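Local coordinates for FrnE protein (PDB 5CO3) that probably acts as a cytoplasmic disulfide oxidoreductase of the DsbA-like thioredoxin family, making or rearranging disulfide bonds, at residues H113-I116 against H117-A120; L149-L152 against A153-G157; Q122-G125 against D126-K129; Q174-R177 against Y178-Q182; G83-D86 against H87-Q90. All coordinates share one frame; numbering follows the deposited sequence.

All five contacts lie within single helices or at a helix start, in the helix-rich part of the chain between strands 45-51 and 193-196. Contact 1 is the most buried, on helix 110-121, and touches contacts 2, 3 and 4; its chemistry is mainly backbone bonding and packing, with histidines reaching inward. Contacts 2 and 3 are partly buried and pack their apolar residues against helix 110-121; contact 2 puts its polar residues on the helix surface, whereas contact 3 also sends Asp126 and Lys129 to partners in the fold. Contact 4, on helix 173-186, adds a salt bridge and a CH-pi contact. Contact 5 stands apart, its centre about 29 Å from that of contact 1, with two bridging waters.

Contact 1: residues H113-I116 against H117-A120; sequences HQLI and HYAA
His117 lays the edge of its imidazole along the carbonyl of His113, one turn earlier: ring atom CD2 comes within 3.1 Å of His113 O, close to the ring plane. The same oxygen takes the backbone bond from His117 N, so one carbonyl both accepts the N-H and lies against the ring edge. A chi1 of -81° sets CG beside the backbone N and thus holds the ring alongside this turn. Its NE2 reaches Ser51 OG and, more weakly, Asp179 OD2. A flat group with a polar tip suits this place between helix 173-186 and the end of strand 45-51.

On another flank, Leu115 CD1 approaches Tyr118 CD2 at 4.3 Å, obliquely to the phenol ring, which continues onto Ala162, Ala163 and Ala166. The small methyl of Ala119 lets Met128 of helix 125-137 pack close. The backbone bond from Ala119 N to Leu115 O is 2.8 Å long. His113 directs its own ring elsewhere, to Asp19, near the CxxC at the start of helix 23-38. Such a largely buried alpha-helix, packed by helices 125-137, 160-169 and 173-186, is typical of the helical insertion in DsbA-like thioredoxin folds.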
loop_
_atom_site.group_PDB
_atom_site.type_symbol
_atom_site.label_atom_id
_atom_site.label_comp_id
_atom_site.label_asym_id
_atom_site.label_seq_id
_atom_site.Cartn_x
_atom_site.Cartn_y
_atom_site.Cartn_z
ATOM N N HIS A 113 6.038 -0.083 -8.795
ATOM C CA HIS A 113 4.845 0.747 -8.636
ATOM C C HIS A 113 4.137 0.935 -9.969
ATOM O O HIS A 113 2.907 0.980 -10.022
ATOM C CB HIS A 113 5.196 2.100 -8.012
ATOM C CG HIS A 113 5.407 2.028 -6.530
ATOM N ND1 HIS A 113 4.371 1.826 -5.640
ATOM C CD2 HIS A 113 6.530 2.130 -5.782
ATOM C CE1 HIS A 113 4.852 1.798 -4.411
ATOM N NE2 HIS A 113 6.160 1.987 -4.469
ATOM N N GLN A 114 4.913 1.035 -11.050
ATOM C CA GLN A 114 4.324 1.124 -12.382
ATOM C C GLN A 114 3.514 -0.129 -12.721
ATOM O O GLN A 114 2.432 -0.044 -13.314
ATOM C CB GLN A 114 5.407 1.342 -13.443
ATOM C CG GLN A 114 5.904 2.778 -13.512
ATOM C CD GLN A 114 7.022 2.969 -14.540
ATOM O OE1 GLN A 114 6.844 2.682 -15.724
ATOM N NE2 GLN A 114 8.181 3.439 -14.084
ATOM N N LEU A 115 4.047 -1.289 -12.346
ATOM C CA LEU A 115 3.364 -2.557 -12.599
ATOM C C LEU A 115 2.027 -2.607 -11.859
ATOM O O LEU A 115 1.029 -3.118 -12.374
ATOM C CB LEU A 115 4.242 -3.733 -12.181
ATOM C CG LEU A 115 3.608 -5.111 -12.393
ATOM C CD1 LEU A 115 3.117 -5.271 -13.824
ATOM C CD2 LEU A 115 4.594 -6.219 -12.025
ATOM N N ILE A 116 2.002 -2.064 -10.653
ATOM C CA ILE A 116 0.748 -2.059 -9.916
ATOM C C ILE A 116 -0.286 -1.183 -10.638
ATOM O O ILE A 116 -1.458 -1.554 -10.764
ATOM C CB ILE A 116 0.945 -1.583 -8.483
ATOM C CG1 ILE A 116 1.796 -2.591 -7.720
ATOM C CG2 ILE A 116 -0.410 -1.543 -7.783
ATOM C CD1 ILE A 116 2.355 -2.089 -6.398
ATOM N N HIS A 117 0.152 -0.032 -11.136
ATOM C CA HIS A 117 -0.711 0.810 -11.956
ATOM C C HIS A 117 -1.243 0.071 -13.187
ATOM O O HIS A 117 -2.437 0.160 -13.492
ATOM C CB HIS A 117 0.030 2.074 -12.370
ATOM C CG HIS A 117 0.044 3.129 -11.313
ATOM N ND1 HIS A 117 -0.789 4.227 -11.346
ATOM C CD2 HIS A 117 0.777 3.246 -10.181
ATOM C CE1 HIS A 117 -0.560 4.981 -10.287
ATOM N NE2 HIS A 117 0.383 4.408 -9.561
ATOM N N TYR A 118 -0.377 -0.677 -13.873
ATOM C CA TYR A 118 -0.812 -1.482 -15.018
ATOM C C TYR A 118 -1.874 -2.498 -14.586
ATOM O O TYR A 118 -2.933 -2.625 -15.214
ATOM C CB TYR A 118 0.375 -2.215 -15.682
ATOM C CG TYR A 118 -0.096 -3.193 -16.739
ATOM C CD1 TYR A 118 -0.424 -2.762 -18.020
ATOM C CD2 TYR A 118 -0.250 -4.544 -16.443
ATOM C CE1 TYR A 118 -0.885 -3.652 -18.982
ATOM C CE2 TYR A 118 -0.706 -5.442 -17.396
ATOM C CZ TYR A 118 -1.022 -4.992 -18.662
ATOM O OH TYR A 118 -1.483 -5.878 -19.618
ATOM N N ALA A 119 -1.584 -3.213 -13.502
ATOM C CA ALA A 119 -2.489 -4.225 -12.977
ATOM C C ALA A 119 -3.833 -3.632 -12.594
ATOM O O ALA A 119 -4.871 -4.248 -12.826
ATOM C CB ALA A 119 -1.868 -4.919 -11.779
ATOM N N ALA A 120 -3.819 -2.436 -12.012
ATOM C CA ALA A 120 -5.070 -1.834 -11.541
ATOM C C ALA A 120 -5.995 -1.452 -12.704
ATOM O O ALA A 120 -7.202 -1.330 -12.524
ATOM C CB ALA A 120 -4.782 -0.618 -10.669
#

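Contact 2: residues L149-L152 against A153-G157; sequences LQKL and AAEVG
Leu149 gives its carbonyl O to Ala153 N, 2.9 Å away, while its side chain turns off the helix into a pocket of leucines, among them Leu115, Leu132 and Leu167. Ala153 suits the same inner flank, since its small methyl packs on Leu115 and Ala163 and lets helices 110-121 and 160-169 come close. Gln150 repeats the backbone pattern with Ala154 N (3.0 Å from Gln150 O) and sends its amide oxygen to Arg164.

Lys151 carries the main side-chain contact. It runs side by side with Glu155, both pointing the same way, and its methylene CG lies 3.7 Å from Glu155 OE2. A bend at chi3 (65°) turns the end of the chain, and NZ stays 5.1 Å from Glu155 OE2; the ammonium bonds instead to Gln141 and the carboxylate forms its salt bridge with Arg131. Leu152, buried against Arg131 and Leu132, closes the series: its O receives Val156 N at 3.1 Å, with an N-H...O angle of only 139° as the helix nears its end. There Gly157, with phi 102°, completes a Schellman motif through Gly157 N to Ala154 O, 2.9 Å, and a weaker bond to Ala153 O; this backbone conformation leaves no room for a CB beside the preceding carbonyl, which suits glycine.

With Lys151 and Glu155 each committed to another partner, their opposite charges probably attract only at a distance, and the direct contact is a carboxylate oxygen lying against lysine methylenes.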
loop_
_atom_site.group_PDB
_atom_site.type_symbol
_atom_site.label_atom_id
_atom_site.label_comp_id
_atom_site.label_asym_id
_atom_site.label_seq_id
_atom_site.Cartn_x
_atom_site.Cartn_y
_atom_site.Cartn_z
ATOM N N LEU A 149 9.714 -8.780 -12.575
ATOM C CA LEU A 149 8.416 -8.105 -12.600
ATOM C C LEU A 149 7.441 -8.764 -13.584
ATOM O O LEU A 149 6.247 -8.904 -13.290
ATOM C CB LEU A 149 8.587 -6.620 -12.941
ATOM C CG LEU A 149 9.236 -5.777 -11.841
ATOM C CD1 LEU A 149 9.478 -4.354 -12.305
ATOM C CD2 LEU A 149 8.357 -5.779 -10.559
ATOM N N GLN A 150 7.957 -9.191 -14.736
ATOM C CA GLN A 150 7.128 -9.858 -15.735
ATOM C C GLN A 150 6.594 -11.173 -15.176
ATOM O O GLN A 150 5.416 -11.489 -15.340
ATOM C CB GLN A 150 7.907 -10.116 -17.031
ATOM C CG GLN A 150 7.085 -10.878 -18.063
ATOM C CD GLN A 150 7.840 -11.139 -19.354
ATOM O OE1 GLN A 150 9.020 -11.460 -19.347
ATOM N NE2 GLN A 150 7.156 -10.991 -20.464
ATOM N N LYS A 151 7.470 -11.916 -14.506
ATOM C CA LYS A 151 7.115 -13.188 -13.884
ATOM C C LYS A 151 6.019 -13.004 -12.832
ATOM O O LYS A 151 5.042 -13.730 -12.825
ATOM C CB LYS A 151 8.348 -13.833 -13.248
ATOM C CG LYS A 151 8.079 -15.144 -12.530
ATOM C CD LYS A 151 9.277 -15.595 -11.710
ATOM C CE LYS A 151 9.580 -14.633 -10.556
ATOM N NZ LYS A 151 10.785 -15.068 -9.784
ATOM N N LEU A 152 6.200 -12.019 -11.961
ATOM C CA LEU A 152 5.191 -11.711 -10.936
ATOM C C LEU A 152 3.857 -11.304 -11.548
ATOM O O LEU A 152 2.799 -11.730 -11.074
ATOM C CB LEU A 152 5.705 -10.610 -10.009
ATOM C CG LEU A 152 6.964 -10.974 -9.210
ATOM C CD1 LEU A 152 7.420 -9.784 -8.418
ATOM C CD2 LEU A 152 6.699 -12.162 -8.282
ATOM N N ALA A 153 3.902 -10.490 -12.601
ATOM C CA ALA A 153 2.702 -10.137 -13.353
ATOM C C ALA A 153 1.978 -11.386 -13.876
ATOM O O ALA A 153 0.755 -11.481 -13.801
ATOM C CB ALA A 153 3.049 -9.199 -14.508
ATOM N N ALA A 154 2.738 -12.348 -14.389
ATOM C CA ALA A 154 2.159 -13.581 -14.899
ATOM C C ALA A 154 1.480 -14.369 -13.789
ATOM O O ALA A 154 0.373 -14.895 -13.980
ATOM C CB ALA A 154 3.220 -14.428 -15.575
ATOM N N GLU A 155 2.126 -14.435 -12.631
ATOM C CA GLU A 155 1.599 -15.216 -11.515
ATOM C C GLU A 155 0.295 -14.626 -11.019
ATOM O O GLU A 155 -0.538 -15.340 -10.486
ATOM C CB GLU A 155 2.616 -15.300 -10.381
ATOM C CG GLU A 155 3.896 -16.042 -10.773
ATOM C CD GLU A 155 4.861 -16.242 -9.616
ATOM O OE1 GLU A 155 4.490 -15.956 -8.462
ATOM O OE2 GLU A 155 5.990 -16.706 -9.865
ATOM N N VAL A 156 0.123 -13.322 -11.209
ATOM C CA VAL A 156 -1.098 -12.633 -10.802
ATOM C C VAL A 156 -2.226 -12.857 -11.826
ATOM O O VAL A 156 -3.404 -12.671 -11.521
ATOM C CB VAL A 156 -0.788 -11.128 -10.575
ATOM C CG1 VAL A 156 -2.043 -10.271 -10.496
ATOM C CG2 VAL A 156 0.071 -10.963 -9.308
ATOM N N GLY A 157 -1.865 -13.311 -13.027
ATOM C CA GLY A 157 -2.838 -13.616 -14.057
ATOM C C GLY A 157 -2.949 -12.544 -15.126
ATOM O O GLY A 157 -3.890 -12.526 -15.917
#

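Contact 3: residues Q122-G125 against D126-K129; sequences QGQG and DAMK
Gln124 meets Ala127 through a water: the water donates to Gln124 OE1 at 3.2 Å and accepts from Ala127 N at 2.9 Å. Glutamine is long enough to fold back over the helix start, and a bend at chi2 (-62°) brings the amide oxygen to 3.7 Å from Ala127 CB as well. The backbone of Gln124 engages the next turn directly, Met128 N reaching Gln124 O at 3.0 Å. Gly125 O then takes Lys129 N at 2.9 Å.

Gln124 is the N-cap residue of helix 125-137, and the water serves a first-turn amide, whose i-4 residue lies before the helix. The same short link ends helix 110-121 in a Schellman motif, where Gly123, at positive phi, is the C-prime residue and Gln124 N returns to Ala119 O. Glycine accepts that backbone angle readily.

Farther out, the side chains of the new helix tie it to its neighbours. Met128, bent at chi2 and chi3, lays its flexible thioether among Leu115, Leu152 and Val156. Asp126 is held by Trp49 NE1 and by a salt bridge to Lys29, and Lys129 stretches past Ile116 to Ser18.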
loop_
_atom_site.group_PDB
_atom_site.type_symbol
_atom_site.label_atom_id
_atom_site.label_comp_id
_atom_site.label_asym_id
_atom_site.label_seq_id
_atom_site.Cartn_x
_atom_site.Cartn_y
_atom_site.Cartn_z
ATOM N N GLN A 122 -6.392 -3.409 -15.127
ATOM C CA GLN A 122 -7.008 -4.703 -15.405
ATOM C C GLN A 122 -7.849 -5.146 -14.211
ATOM O O GLN A 122 -8.362 -6.265 -14.183
ATOM C CB GLN A 122 -5.955 -5.778 -15.722
ATOM C CG GLN A 122 -4.686 -5.291 -16.426
ATOM C CD GLN A 122 -4.957 -4.379 -17.602
ATOM O OE1 GLN A 122 -5.838 -4.640 -18.428
ATOM N NE2 GLN A 122 -4.200 -3.290 -17.682
ATOM N N GLY A 123 -7.989 -4.262 -13.228
ATOM C CA GLY A 123 -8.762 -4.564 -12.037
ATOM C C GLY A 123 -8.068 -5.501 -11.060
ATOM O O GLY A 123 -8.721 -6.157 -10.245
ATOM N N GLN A 124 -6.742 -5.564 -11.128
ATOM C CA GLN A 124 -5.979 -6.474 -10.277
ATOM C C GLN A 124 -4.938 -5.753 -9.422
ATOM O O GLN A 124 -3.903 -6.327 -9.077
ATOM C CB GLN A 124 -5.285 -7.537 -11.129
ATOM C CG GLN A 124 -6.238 -8.477 -11.839
ATOM C CD GLN A 124 -7.070 -9.265 -10.857
ATOM O OE1 GLN A 124 -6.579 -9.669 -9.803
ATOM N NE2 GLN A 124 -8.344 -9.469 -11.183
ATOM N N GLY A 125 -5.209 -4.498 -9.085
ATOM C CA GLY A 125 -4.248 -3.708 -8.337
ATOM C C GLY A 125 -3.877 -4.317 -6.994
ATOM O O GLY A 125 -2.707 -4.368 -6.633
ATOM N N ASP A 126 -4.881 -4.778 -6.243
ATOM C CA ASP A 126 -4.592 -5.310 -4.928
ATOM C C ASP A 126 -3.791 -6.604 -5.021
ATOM O O ASP A 126 -2.842 -6.792 -4.266
ATOM C CB ASP A 126 -5.870 -5.545 -4.129
ATOM C CG ASP A 126 -5.575 -5.888 -2.667
ATOM O OD1 ASP A 126 -5.343 -7.075 -2.361
ATOM O OD2 ASP A 126 -5.533 -4.960 -1.833
ATOM N N ALA A 127 -4.152 -7.485 -5.952
ATOM C CA ALA A 127 -3.410 -8.739 -6.105
ATOM C C ALA A 127 -1.956 -8.502 -6.539
ATOM O O ALA A 127 -1.055 -9.203 -6.097
ATOM C CB ALA A 127 -4.112 -9.646 -7.098
ATOM N N MET A 128 -1.739 -7.517 -7.408
ATOM C CA MET A 128 -0.378 -7.161 -7.819
ATOM C C MET A 128 0.408 -6.610 -6.637
ATOM O O MET A 128 1.565 -6.981 -6.437
ATOM C CB MET A 128 -0.393 -6.138 -8.953
ATOM C CG MET A 128 0.944 -6.027 -9.699
ATOM S SD MET A 128 1.381 -7.540 -10.604
ATOM C CE MET A 128 2.626 -8.266 -9.559
ATOM N N LYS A 129 -0.226 -5.727 -5.859
ATOM C CA LYS A 129 0.424 -5.142 -4.686
ATOM C C LYS A 129 0.829 -6.251 -3.722
ATOM O O LYS A 129 1.968 -6.310 -3.264
ATOM C CB LYS A 129 -0.495 -4.126 -3.987
ATOM C CG LYS A 129 0.046 -3.620 -2.652
ATOM C CD LYS A 129 1.182 -2.621 -2.836
ATOM C CE LYS A 129 1.654 -2.082 -1.497
ATOM N NZ LYS A 129 2.742 -1.070 -1.637
HETATM O O HOH W 1 -6.800 -7.804 -7.194
#

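Contact 4: residues Q174-R177 against Y178-Q182; sequences QAVR and YDEAQ
Helix 173-186, which leads out of the helical insertion towards strand 193-196 of the thioredoxin-like sheet, carries an i to i+3 salt bridge between Arg177 and Glu180. Arg177 NH1 stands 2.9 Å from Glu180 OE1, meeting the syn lone pair of that oxygen, which lies only 4° out of the guanidinium plane. The bend of Arg177 at chi2 (-66°) brings its long chain round to the carboxylate. Arginine suits the place because it serves several partners: NH1 also forms a salt bridge with Glu53, and Phe110 adds a cation-pi contact. As Glu180 and Glu53 come close to each other, the shared arginine probably eases their repulsion.

Val176 CG1 lies 3.6 Å from Glu180 OE2, the two chains crossing at an angle. Buried Asp179 instead directs its oxygens inward, to His50 ND1 and Ser51 N. On the outer surface Gln174 and Tyr178 pair one turn apart. Here Gln174 CG makes a CH-pi contact over a face of the phenol, 4.0 Å from the ring centroid and displaced toward the rim. The amide plane is steeply inclined to the ring, at 68°, and Gln174 NE2 comes to 3.1 Å from Tyr178 CE1.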
loop_
_atom_site.group_PDB
_atom_site.type_symbol
_atom_site.label_atom_id
_atom_site.label_comp_id
_atom_site.label_asym_id
_atom_site.label_seq_id
_atom_site.Cartn_x
_atom_site.Cartn_y
_atom_site.Cartn_z
ATOM N N GLN A 174 4.485 8.331 -15.212
ATOM C CA GLN A 174 3.916 9.605 -14.786
ATOM C C GLN A 174 2.821 9.420 -13.737
ATOM O O GLN A 174 2.726 10.196 -12.781
ATOM C CB GLN A 174 3.365 10.384 -15.980
ATOM C CG GLN A 174 3.299 11.872 -15.700
ATOM C CD GLN A 174 4.629 12.411 -15.184
ATOM O OE1 GLN A 174 5.691 12.113 -15.737
ATOM N NE2 GLN A 174 4.577 13.191 -14.112
ATOM N N ALA A 175 1.997 8.394 -13.915
ATOM C CA ALA A 175 0.942 8.110 -12.948
ATOM C C ALA A 175 1.540 7.868 -11.557
ATOM O O ALA A 175 0.962 8.259 -10.548
ATOM C CB ALA A 175 0.111 6.916 -13.397
ATOM N N VAL A 176 2.712 7.244 -11.511
ATOM C CA VAL A 176 3.359 6.955 -10.231
ATOM C C VAL A 176 3.851 8.256 -9.588
ATOM O O VAL A 176 3.660 8.479 -8.394
ATOM C CB VAL A 176 4.539 5.947 -10.403
ATOM C CG1 VAL A 176 5.414 5.888 -9.147
ATOM C CG2 VAL A 176 4.000 4.559 -10.748
ATOM N N ARG A 177 4.472 9.118 -10.392
ATOM C CA ARG A 177 4.982 10.391 -9.894
ATOM C C ARG A 177 3.847 11.284 -9.391
ATOM O O ARG A 177 4.017 12.028 -8.423
ATOM C CB ARG A 177 5.785 11.115 -10.982
ATOM C CG ARG A 177 7.080 10.410 -11.342
ATOM C CD ARG A 177 8.061 10.418 -10.185
ATOM N NE ARG A 177 9.332 9.818 -10.576
ATOM C CZ ARG A 177 9.986 8.897 -9.872
ATOM N NH1 ARG A 177 9.499 8.457 -8.717
ATOM N NH2 ARG A 177 11.133 8.419 -10.328
ATOM N N TYR A 178 2.687 11.196 -10.037
ATOM C CA TYR A 178 1.543 12.001 -9.629
ATOM C C TYR A 178 1.029 11.533 -8.275
ATOM O O TYR A 178 0.669 12.345 -7.423
ATOM C CB TYR A 178 0.432 11.944 -10.680
ATOM C CG TYR A 178 0.703 12.833 -11.881
ATOM C CD1 TYR A 178 1.798 13.692 -11.902
ATOM C CD2 TYR A 178 -0.141 12.823 -12.984
ATOM C CE1 TYR A 178 2.046 14.508 -12.988
ATOM C CE2 TYR A 178 0.102 13.640 -14.079
ATOM C CZ TYR A 178 1.199 14.478 -14.073
ATOM O OH TYR A 178 1.453 15.289 -15.157
ATOM N N ASP A 179 1.010 10.217 -8.087
ATOM C CA ASP A 179 0.668 9.612 -6.798
ATOM C C ASP A 179 1.549 10.129 -5.669
ATOM O O ASP A 179 1.071 10.474 -4.590
ATOM C CB ASP A 179 0.805 8.092 -6.873
ATOM C CG ASP A 179 -0.507 7.398 -7.111
ATOM O OD1 ASP A 179 -1.565 8.047 -6.953
ATOM O OD2 ASP A 179 -0.478 6.191 -7.435
ATOM N N GLU A 180 2.847 10.166 -5.928
ATOM C CA GLU A 180 3.813 10.584 -4.928
ATOM C C GLU A 180 3.716 12.075 -4.631
ATOM O O GLU A 180 3.861 12.503 -3.483
ATOM C CB GLU A 180 5.219 10.209 -5.395
ATOM C CG GLU A 180 5.374 8.706 -5.552
ATOM C CD GLU A 180 6.631 8.282 -6.287
ATOM O OE1 GLU A 180 7.265 9.113 -6.966
ATOM O OE2 GLU A 180 6.978 7.098 -6.187
ATOM N N ALA A 181 3.484 12.863 -5.676
ATOM C CA ALA A 181 3.262 14.290 -5.515
ATOM C C ALA A 181 2.028 14.533 -4.651
ATOM O O ALA A 181 2.031 15.390 -3.770
ATOM C CB ALA A 181 3.116 14.959 -6.872
ATOM N N GLN A 182 0.978 13.757 -4.890
ATOM C CA GLN A 182 -0.252 13.927 -4.132
ATOM C C GLN A 182 -0.019 13.642 -2.647
ATOM O O GLN A 182 -0.525 14.369 -1.785
ATOM C CB GLN A 182 -1.360 13.032 -4.683
ATOM C CG GLN A 182 -2.723 13.356 -4.096
ATOM C CD GLN A 182 -3.840 12.526 -4.690
ATOM O OE1 GLN A 182 -3.597 11.583 -5.446
ATOM N NE2 GLN A 182 -5.079 12.877 -4.354
#

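Contact 5: residues G83-D86 against H87-Q90; sequences GSLD and HMTQ
His87 meets Ser84 through a water in the plane of its imidazole, at the ring edge: the water lies 3.0 Å from His87 ND1 and 3.0 Å from Ser84 OG. The carboxylate of Asp86 is tied to Thr89 in a similar way, a second water donating to Asp86 OD1 at 2.9 Å and to Thr89 OG1. Asp86 OD1 also has Gln82 NE2 as a partner within the same helix. The third flat group is the amide of Gln90, which, extended beyond CG, runs beside the preceding turn, with NE2 3.6 Å from Asp86 O.

These residues span two turns of helix 78-93, part of the helical insertion that distinguishes DsbA-like proteins from plain thioredoxins. Small or polar side chains suit its outer flanks, whereas Leu85 and Met88 turn to the protein interior. Leu85 CD2 and Met88 CE touch at 3.7 Å, the two chains crossing at a slant; a bend at chi3 (-68°) curls the methionine methyl back toward the leucine. Leu85 packs on Met66 and Leu70, and Met88 on Pro23 and Trp24 at the CxxC.

Between the wet and dry sides, Leu85 O accepts twice from Thr89. Thr89 N is 2.9 Å away, and Thr89 OG1, also at 2.9 Å, sits above the carbonyl plane by 42°. A chi1 of -66° points the hydroxyl back along the helix to this carbonyl, an internal partner threonine's short branch reaches easily.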
loop_
_atom_site.group_PDB
_atom_site.type_symbol
_atom_site.label_atom_id
_atom_site.label_comp_id
_atom_site.label_asym_id
_atom_site.label_seq_id
_atom_site.Cartn_x
_atom_site.Cartn_y
_atom_site.Cartn_z
ATOM N N GLY A 83 17.590 -5.554 15.741
ATOM C CA GLY A 83 16.485 -5.618 16.676
ATOM C C GLY A 83 15.222 -5.078 16.049
ATOM O O GLY A 83 14.127 -5.591 16.300
ATOM N N SER A 84 15.363 -4.037 15.235
ATOM C CA SER A 84 14.218 -3.498 14.510
ATOM C C SER A 84 13.686 -4.508 13.497
ATOM O O SER A 84 12.470 -4.699 13.375
ATOM C CB SER A 84 14.589 -2.191 13.815
ATOM O OG SER A 84 13.506 -1.718 13.032
ATOM N N LEU A 85 14.600 -5.142 12.760
ATOM C CA LEU A 85 14.229 -6.198 11.824
ATOM C C LEU A 85 13.505 -7.330 12.557
ATOM O O LEU A 85 12.482 -7.814 12.094
ATOM C CB LEU A 85 15.457 -6.744 11.090
ATOM C CG LEU A 85 16.113 -5.798 10.078
ATOM C CD1 LEU A 85 17.228 -6.515 9.322
ATOM C CD2 LEU A 85 15.089 -5.221 9.110
ATOM N N ASP A 86 14.053 -7.751 13.692
ATOM C CA ASP A 86 13.433 -8.819 14.467
ATOM C C ASP A 86 12.028 -8.432 14.915
ATOM O O ASP A 86 11.098 -9.240 14.814
ATOM C CB ASP A 86 14.294 -9.180 15.677
ATOM C CG ASP A 86 15.614 -9.813 15.282
ATOM O OD1 ASP A 86 15.737 -10.262 14.121
ATOM O OD2 ASP A 86 16.521 -9.866 16.138
ATOM N N HIS A 87 11.872 -7.199 15.398
ATOM C CA HIS A 87 10.550 -6.699 15.793
ATOM C C HIS A 87 9.559 -6.788 14.647
ATOM O O HIS A 87 8.451 -7.313 14.810
ATOM C CB HIS A 87 10.633 -5.253 16.273
ATOM C CG HIS A 87 9.310 -4.670 16.667
ATOM N ND1 HIS A 87 8.951 -3.371 16.372
ATOM C CD2 HIS A 87 8.260 -5.208 17.337
ATOM C CE1 HIS A 87 7.736 -3.137 16.839
ATOM N NE2 HIS A 87 7.299 -4.233 17.433
ATOM N N MET A 88 9.943 -6.268 13.485
ATOM C CA MET A 88 9.028 -6.280 12.348
ATOM C C MET A 88 8.713 -7.715 11.920
ATOM O O MET A 88 7.582 -8.023 11.541
ATOM C CB MET A 88 9.612 -5.476 11.166
ATOM C CG MET A 88 9.626 -3.964 11.402
ATOM S SD MET A 88 10.148 -2.992 9.975
ATOM C CE MET A 88 11.881 -3.449 9.869
ATOM N N THR A 89 9.720 -8.590 11.974
ATOM C CA THR A 89 9.529 -9.993 11.609
ATOM C C THR A 89 8.486 -10.662 12.510
ATOM O O THR A 89 7.570 -11.332 12.021
ATOM C CB THR A 89 10.846 -10.774 11.677
ATOM O OG1 THR A 89 11.728 -10.265 10.669
ATOM C CG2 THR A 89 10.613 -12.243 11.396
ATOM N N GLN A 90 8.614 -10.464 13.814
ATOM C CA GLN A 90 7.681 -11.071 14.774
ATOM C C GLN A 90 6.289 -10.465 14.677
ATOM O O GLN A 90 5.295 -11.188 14.721
ATOM C CB GLN A 90 8.218 -10.932 16.186
ATOM C CG GLN A 90 9.390 -11.849 16.409
ATOM C CD GLN A 90 10.055 -11.613 17.726
ATOM O OE1 GLN A 90 9.413 -11.687 18.776
ATOM N NE2 GLN A 90 11.349 -11.313 17.690
HETATM O O HOH W 2 10.875 -2.075 14.402
HETATM O O HOH W 3 14.588 -10.389 11.429
#